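Local coordinates for arylesterase (Sulfolobus solfataricus, PDB 5L2P) that hydrolyses aromatic esters such as phenyl acetate, p-nitrophenyl esters of fatty acids and organophosphates such as paraoxon, as a serine esterase of the GDXG lipolytic family, at the interface of chains A and B. Coordinates in Å, arbitrary orientation; residue numbers count along the deposited sequence, not the author numbering. Chains: chain A/B, Arylesterase.

The interface of chains A and B. Residues chain A 242, 272, 299-300, 303; chain B 292, 295-296.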
ATOM      1  N   GLN A 242     -21.493  18.201  -2.222  1.00 50.99           N
ATOM      2  CA  GLN A 242     -21.407  16.826  -1.775  1.00 54.31           C
ATOM      3  C   GLN A 242     -20.868  15.915  -2.909  1.00 54.08           C
ATOM      4  O   GLN A 242     -21.393  15.939  -4.065  1.00 59.08           O
ATOM      5  CB  GLN A 242     -22.824  16.418  -1.348  1.00 59.19           C
ATOM      6  CG  GLN A 242     -22.995  14.992  -0.879  1.00 62.34           C
ATOM      7  CD  GLN A 242     -24.437  14.701  -0.475  1.00 64.43           C
ATOM      8  OE1 GLN A 242     -25.346  15.510  -0.732  1.00 63.37           O
ATOM      9  NE2 GLN A 242     -24.654  13.549   0.175  1.00 64.65           N
ATOM     10  N   LEU A 272     -18.512  10.500  -0.146  1.00 51.14           N
ATOM     11  CA  LEU A 272     -18.323   9.070  -0.243  1.00 48.39           C
ATOM     12  C   LEU A 272     -17.224   8.847  -1.261  1.00 48.14           C
ATOM     13  O   LEU A 272     -17.130   9.492  -2.253  1.00 53.00           O
ATOM     14  CB  LEU A 272     -19.615   8.394  -0.647  1.00 47.83           C
ATOM     15  CG  LEU A 272     -19.574   6.888  -0.722  1.00 48.19           C
ATOM     16  CD1 LEU A 272     -19.529   6.257   0.659  1.00 46.89           C
ATOM     17  CD2 LEU A 272     -20.797   6.387  -1.510  1.00 49.31           C
ATOM     18  N   ALA A 299     -28.504   5.268  -7.804  1.00 50.39           N
ATOM     19  CA  ALA A 299     -29.252   5.058  -6.571  1.00 50.67           C
ATOM     20  C   ALA A 299     -28.953   6.146  -5.509  1.00 52.00           C
ATOM     21  O   ALA A 299     -29.853   6.601  -4.814  1.00 51.94           O
ATOM     22  CB  ALA A 299     -28.947   3.684  -5.992  1.00 49.24           C
ATOM     23  N   LEU A 300     -27.694   6.544  -5.400  1.00 50.98           N
ATOM     24  CA  LEU A 300     -27.289   7.593  -4.476  1.00 51.86           C
ATOM     25  C   LEU A 300     -27.751   8.959  -4.897  1.00 52.10           C
ATOM     26  O   LEU A 300     -28.215   9.728  -4.070  1.00 51.39           O
ATOM     27  CB  LEU A 300     -25.767   7.605  -4.304  1.00 53.13           C
ATOM     28  CG  LEU A 300     -25.199   6.361  -3.604  1.00 52.87           C
ATOM     29  CD1 LEU A 300     -23.675   6.427  -3.631  1.00 53.67           C
ATOM     30  CD2 LEU A 300     -25.726   6.248  -2.181  1.00 52.74           C
ATOM     31  N   ASP A 303     -31.415   9.243  -4.362  1.00 54.83           N
ATOM     32  CA  ASP A 303     -31.612   9.483  -2.944  1.00 56.14           C
ATOM     33  C   ASP A 303     -31.348  10.919  -2.529  1.00 56.31           C
ATOM     34  O   ASP A 303     -32.030  11.448  -1.676  1.00 60.24           O
ATOM     35  CB  ASP A 303     -30.705   8.554  -2.145  1.00 56.77           C
ATOM     36  CG  ASP A 303     -31.186   8.332  -0.816  1.00 56.43           C
ATOM     37  OD1 ASP A 303     -30.995   9.259  -0.026  1.00 60.40           O
ATOM     38  OD2 ASP A 303     -31.756   7.252  -0.585  1.00 56.90           O
TER
ATOM     39  N   GLN B 292     -25.467   4.925   2.797  1.00 49.81           N
ATOM     40  CA  GLN B 292     -25.142   4.944   1.381  1.00 50.87           C
ATOM     41  C   GLN B 292     -24.615   3.601   0.851  1.00 49.22           C
ATOM     42  O   GLN B 292     -24.982   3.178  -0.253  1.00 47.26           O
ATOM     43  CB  GLN B 292     -24.173   6.075   1.073  1.00 50.74           C
ATOM     44  CG  GLN B 292     -24.857   7.425   1.094  1.00 50.34           C
ATOM     45  CD  GLN B 292     -23.908   8.575   0.811  1.00 50.31           C
ATOM     46  OE1 GLN B 292     -22.846   8.698   1.407  1.00 53.38           O
ATOM     47  NE2 GLN B 292     -24.320   9.456  -0.051  1.00 51.05           N
ATOM     48  N   VAL B 295     -27.598   1.251   0.570  1.00 49.72           N
ATOM     49  CA  VAL B 295     -28.390   1.650  -0.558  1.00 50.20           C
ATOM     50  C   VAL B 295     -27.765   1.148  -1.858  1.00 51.02           C
ATOM     51  O   VAL B 295     -28.472   0.655  -2.736  1.00 50.21           O
ATOM     52  CB  VAL B 295     -28.554   3.169  -0.601  1.00 50.69           C
ATOM     53  CG1 VAL B 295     -29.112   3.624  -1.960  1.00 51.65           C
ATOM     54  CG2 VAL B 295     -29.504   3.602   0.495  1.00 51.91           C
ATOM     55  N   MET B 296     -26.451   1.280  -1.977  1.00 50.89           N
ATOM     56  CA  MET B 296     -25.752   0.791  -3.151  1.00 50.88           C
ATOM     57  C   MET B 296     -25.890  -0.722  -3.283  1.00 49.05           C
ATOM     58  O   MET B 296     -26.166  -1.215  -4.377  1.00 49.69           O
ATOM     59  CB  MET B 296     -24.292   1.197  -3.087  1.00 50.80           C
ATOM     60  CG  MET B 296     -24.087   2.684  -3.345  1.00 51.61           C
ATOM     61  SD  MET B 296     -22.335   3.104  -3.443  1.00 55.75           S
ATOM     62  CE  MET B 296     -21.638   2.532  -1.885  1.00 53.62           C
TER
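The terminal amide of B:Gln292 has two leucines of chain A on one face, A:Leu272 towards its oxygen and A:Leu300 towards its nitrogen. The carbonyl oxygen OE1 of B:Gln292 sits 3.8 Å from A:Leu272 CB, while NE2 looks past A:Leu300 to the A:Gln242 amide. That second amide arrives from the opposite direction, beyond the nitrogen end and displaced towards the other face; the two planes are 36° apart and the NE2 atoms of A:Gln242 and B:Gln292 stand 4.1 Å apart, so this is proximity rather than a bond. B:Gln292 gets there with an extended chain (chi2 179°), and its stem crosses A:Leu300 at about a right angle, CG lying 3.6 Å from A:Leu300 CD2.

The second methyl of A:Leu300, CD1, meets B:Met296 SD at 3.6 Å. From there the thioether bends at chi3 (-56°), turning its methyl towards A:Leu272, which it meets tip to tip. The helix turn from A:Ala299 to A:Asp303 flanks B:Val295, the carboxylate standing just beyond its CG2.

Thus the C-terminal helices 287-305 of A and 287-304 of B pack together, with strands 242-248 and 271-276 of A alongside; the centre of the patch lies about 19 Å from the catalytic A:Ser156. The enzyme is described as a monomer, so this two-fold contact may reflect crystal packing. One residue before A:Leu300 in the helix, A:Ala299 CB rests against B:Val295 CG1, 4.0 Å away.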